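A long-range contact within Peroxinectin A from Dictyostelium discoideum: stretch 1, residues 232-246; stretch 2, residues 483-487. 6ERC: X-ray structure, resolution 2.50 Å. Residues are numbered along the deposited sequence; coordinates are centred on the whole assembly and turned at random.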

# COMPACT_ATOMS: atom_id res chain seq x y z
N ASN A 232 -0.27 -17.00 -16.33
CA ASN A 232 -0.17 -18.32 -16.92
C ASN A 232 -1.04 -18.45 -18.16
O ASN A 232 -0.72 -19.24 -19.06
CB ASN A 232 -0.54 -19.39 -15.88
CG ASN A 232 0.52 -19.56 -14.82
OD1 ASN A 232 1.62 -19.02 -14.92
ND2 ASN A 232 0.20 -20.33 -13.79
N ARG A 233 -2.13 -17.70 -18.22
CA ARG A 233 -2.96 -17.70 -19.42
C ARG A 233 -2.18 -17.13 -20.61
O ARG A 233 -2.18 -17.72 -21.70
CB ARG A 233 -4.24 -16.91 -19.17
CG ARG A 233 -5.30 -17.07 -20.25
CD ARG A 233 -6.50 -16.19 -19.96
NE ARG A 233 -6.13 -14.77 -19.94
CZ ARG A 233 -5.99 -14.02 -21.03
NH1 ARG A 233 -6.20 -14.53 -22.23
NH2 ARG A 233 -5.65 -12.74 -20.91
N LEU A 234 -1.51 -16.00 -20.41
CA LEU A 234 -0.73 -15.40 -21.48
C LEU A 234 0.48 -16.26 -21.84
O LEU A 234 0.88 -16.30 -23.01
CB LEU A 234 -0.28 -14.00 -21.09
CG LEU A 234 -1.36 -12.93 -20.98
CD1 LEU A 234 -0.75 -11.62 -20.51
CD2 LEU A 234 -2.09 -12.72 -22.29
N ALA A 235 1.08 -16.94 -20.86
CA ALA A 235 2.22 -17.79 -21.16
C ALA A 235 1.83 -18.93 -22.09
O ALA A 235 2.59 -19.28 -23.01
CB ALA A 235 2.81 -18.35 -19.86
N ARG A 236 0.65 -19.52 -21.88
CA ARG A 236 0.19 -20.59 -22.76
C ARG A 236 -0.06 -20.08 -24.17
O ARG A 236 0.15 -20.81 -25.15
CB ARG A 236 -1.08 -21.22 -22.18
CG ARG A 236 -0.83 -22.00 -20.90
CD ARG A 236 -2.03 -21.97 -19.96
NE ARG A 236 -1.71 -22.58 -18.67
CZ ARG A 236 -2.42 -22.42 -17.56
NH1 ARG A 236 -3.51 -21.66 -17.56
NH2 ARG A 236 -2.04 -23.02 -16.44
N LYS A 237 -0.51 -18.83 -24.31
CA LYS A 237 -0.69 -18.24 -25.63
C LYS A 237 0.66 -18.03 -26.31
O LYS A 237 0.85 -18.43 -27.47
CB LYS A 237 -1.45 -16.92 -25.51
CG LYS A 237 -1.51 -16.09 -26.79
CD LYS A 237 -2.18 -14.76 -26.52
CE LYS A 237 -1.85 -13.73 -27.58
NZ LYS A 237 -2.38 -12.39 -27.19
N PHE A 238 1.60 -17.39 -25.62
CA PHE A 238 2.92 -17.15 -26.20
C PHE A 238 3.63 -18.46 -26.50
O PHE A 238 4.40 -18.54 -27.46
CB PHE A 238 3.77 -16.29 -25.27
CG PHE A 238 3.20 -14.93 -25.00
CD1 PHE A 238 2.42 -14.28 -25.94
CD2 PHE A 238 3.46 -14.28 -23.80
CE1 PHE A 238 1.90 -13.03 -25.69
CE2 PHE A 238 2.94 -13.03 -23.54
CZ PHE A 238 2.16 -12.40 -24.49
N ALA A 239 3.39 -19.49 -25.69
CA ALA A 239 3.98 -20.80 -25.96
C ALA A 239 3.45 -21.37 -27.27
O ALA A 239 4.21 -21.94 -28.06
CB ALA A 239 3.69 -21.75 -24.80
N ARG A 240 2.15 -21.23 -27.52
CA ARG A 240 1.58 -21.70 -28.78
C ARG A 240 2.00 -20.82 -29.94
O ARG A 240 2.31 -21.32 -31.03
CB ARG A 240 0.05 -21.76 -28.68
CG ARG A 240 -0.48 -22.91 -27.84
CD ARG A 240 -2.00 -22.97 -27.86
NE ARG A 240 -2.54 -23.22 -29.20
CZ ARG A 240 -2.67 -24.43 -29.75
NH1 ARG A 240 -2.31 -25.52 -29.08
NH2 ARG A 240 -3.17 -24.55 -30.97
N LEU A 241 2.01 -19.50 -29.74
CA LEU A 241 2.36 -18.59 -30.82
C LEU A 241 3.83 -18.71 -31.20
O LEU A 241 4.18 -18.63 -32.38
CB LEU A 241 2.04 -17.15 -30.41
CG LEU A 241 0.89 -16.47 -31.17
CD1 LEU A 241 -0.39 -17.27 -31.06
CD2 LEU A 241 0.68 -15.06 -30.64
N HIS A 242 4.71 -18.92 -30.21
CA HIS A 242 6.15 -18.99 -30.44
C HIS A 242 6.69 -20.25 -29.78
O HIS A 242 7.22 -20.21 -28.67
CB HIS A 242 6.85 -17.74 -29.89
CG HIS A 242 6.22 -16.46 -30.32
ND1 HIS A 242 6.59 -15.78 -31.46
CD2 HIS A 242 5.23 -15.73 -29.75
CE1 HIS A 242 5.86 -14.69 -31.58
NE2 HIS A 242 5.03 -14.63 -30.55
N PRO A 243 6.57 -21.40 -30.45
CA PRO A 243 7.16 -22.63 -29.90
C PRO A 243 8.67 -22.58 -29.80
O PRO A 243 9.26 -23.35 -29.03
CB PRO A 243 6.70 -23.72 -30.88
CG PRO A 243 5.52 -23.14 -31.57
CD PRO A 243 5.78 -21.67 -31.66
N GLU A 244 9.33 -21.69 -30.56
CA GLU A 244 10.78 -21.57 -30.48
C GLU A 244 11.24 -20.89 -29.21
O GLU A 244 12.41 -21.01 -28.84
CB GLU A 244 11.31 -20.82 -31.71
CG GLU A 244 10.91 -19.34 -31.80
CD GLU A 244 9.52 -19.13 -32.38
OE1 GLU A 244 8.76 -20.11 -32.46
OE2 GLU A 244 9.20 -17.99 -32.76
N TRP A 245 10.35 -20.17 -28.53
CA TRP A 245 10.72 -19.47 -27.30
C TRP A 245 10.88 -20.46 -26.15
O TRP A 245 9.98 -21.26 -25.87
CB TRP A 245 9.65 -18.44 -26.94
CG TRP A 245 9.62 -17.24 -27.83
CD1 TRP A 245 10.44 -16.97 -28.88
CD2 TRP A 245 8.71 -16.13 -27.73
NE1 TRP A 245 10.10 -15.77 -29.45
CE2 TRP A 245 9.04 -15.23 -28.76
CE3 TRP A 245 7.65 -15.82 -26.87
CZ2 TRP A 245 8.35 -14.04 -28.96
CZ3 TRP A 245 6.97 -14.64 -27.07
CH2 TRP A 245 7.32 -13.76 -28.10
N ASP A 246 12.02 -20.39 -25.47
CA ASP A 246 12.25 -21.23 -24.30
C ASP A 246 11.45 -20.69 -23.10
O ASP A 246 10.75 -19.69 -23.19
CB ASP A 246 13.74 -21.31 -23.98
CG ASP A 246 14.37 -19.95 -23.74
OD1 ASP A 246 13.64 -18.98 -23.44
OD2 ASP A 246 15.61 -19.85 -23.85
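Stretch 2, residues 483-487: RECET

Two glutamates, Glu-484 and Glu-486, carry nearly all of this contact: each points its CA-to-CB bond toward the helix of stretch 1, while Cys-485 between them points away and is bonded covalently to a group elsewhere in the structure. Stretch 2 has no regular strand; its backbone passes from phi/psi -108/12 at Glu-484 through an extended -75/176 at Cys-485 to -132/49 at Glu-486, and this course brings both acidic side chains to the same side. The segment runs against the sense of the helix, so that the earlier residue, Glu-484, meets the helix end and the turn after it, whereas Glu-486 meets residues one to two turns back. The backbones stay well apart, with Leu-234 CA 7.5 Å from Cys-485 CA and Phe-238 CA 8.3 Å from Glu-484 CA, and long side chains bridge the gap. Arg-233, Lys-237 and Leu-241, spaced four residues apart, lie along one side of the helix and supply much of the surface for stretch 2.

At the Glu-486 end, one carboxylate joins two basic residues. Arg-233 NH1 and NH2 both donate to Glu-486 OE1, at 2.7 and 2.8 Å, in a salt bridge that places the oxygen at the guanidinium edge, near its plane. Lys-237 NZ forms a second salt bridge to Glu-486 OE2 at 3.0 Å. Leu-234 packs beside this charged group, its CD2 3.6 Å from Glu-486 CD.

Lys-237, with all four chi angles t, is fully stretched and reaches the backbone as well: its NZ donates to Glu-484 O at 2.7 Å, tying the main chain of stretch 2 to the residue that also holds Glu-486. The same carbonyl lies at the edge of the Phe-238 ring, Glu-484 O being 3.5 Å from Phe-238 CE1. The CA-to-CB bond of Phe-238 points sideways, but the ring end comes nearer and also approaches the Glu-484 side chain, Phe-238 CE1 to Glu-484 CB 3.9 Å.

The Glu-484 carboxylate lies beside the last helical turn and reaches His-242, the first residue to leave helical phi/psi and the start of a type I beta turn ending at Trp-245. His-242 NE2 donates to Glu-484 OE2 at 2.6 Å with an N-H...O angle of 166°, a short, nearly straight hydrogen bond at the edge of the imidazole, near its plane. Leu-241 CD2 lies 3.3 Å from Glu-484 OE1, and Trp-245 CH2 makes a looser approach of 4.3 Å to Glu-484 OE2.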

# COMPACT_ATOMS: atom_id res chain seq x y z
N ARG A 483 3.32 -6.02 -28.00
CA ARG A 483 2.36 -5.96 -29.10
C ARG A 483 1.39 -7.12 -29.08
O ARG A 483 0.32 -7.02 -29.69
CB ARG A 483 3.10 -5.91 -30.44
CG ARG A 483 4.04 -7.07 -30.69
CD ARG A 483 4.79 -6.87 -32.00
NE ARG A 483 6.18 -7.32 -31.92
CZ ARG A 483 6.58 -8.57 -32.13
NH1 ARG A 483 7.87 -8.88 -32.03
NH2 ARG A 483 5.70 -9.52 -32.43
N GLU A 484 1.72 -8.22 -28.40
CA GLU A 484 0.85 -9.39 -28.34
C GLU A 484 0.19 -9.56 -26.98
O GLU A 484 -0.39 -10.62 -26.71
CB GLU A 484 1.63 -10.65 -28.72
CG GLU A 484 2.28 -10.58 -30.09
CD GLU A 484 2.72 -11.94 -30.61
OE1 GLU A 484 2.21 -12.37 -31.67
OE2 GLU A 484 3.57 -12.58 -29.95
N CYS A 485 0.26 -8.56 -26.11
CA CYS A 485 -0.42 -8.64 -24.82
C CYS A 485 -1.92 -8.43 -25.01
O CYS A 485 -2.41 -8.15 -26.11
CB CYS A 485 0.15 -7.61 -23.85
SG CYS A 485 1.93 -7.74 -23.51
N GLU A 486 -2.67 -8.57 -23.92
CA GLU A 486 -4.12 -8.43 -23.91
C GLU A 486 -4.55 -7.52 -22.77
O GLU A 486 -5.45 -7.83 -21.99
CB GLU A 486 -4.78 -9.80 -23.79
CG GLU A 486 -4.26 -10.83 -24.77
CD GLU A 486 -4.89 -12.19 -24.56
OE1 GLU A 486 -5.74 -12.31 -23.65
OE2 GLU A 486 -4.53 -13.13 -25.30
N THR A 487 -3.91 -6.36 -22.67
CA THR A 487 -4.16 -5.45 -21.56
C THR A 487 -5.53 -4.80 -21.71
O THR A 487 -5.80 -4.13 -22.71
CB THR A 487 -3.06 -4.39 -21.50
OG1 THR A 487 -1.78 -5.04 -21.44
CG2 THR A 487 -3.24 -3.52 -20.27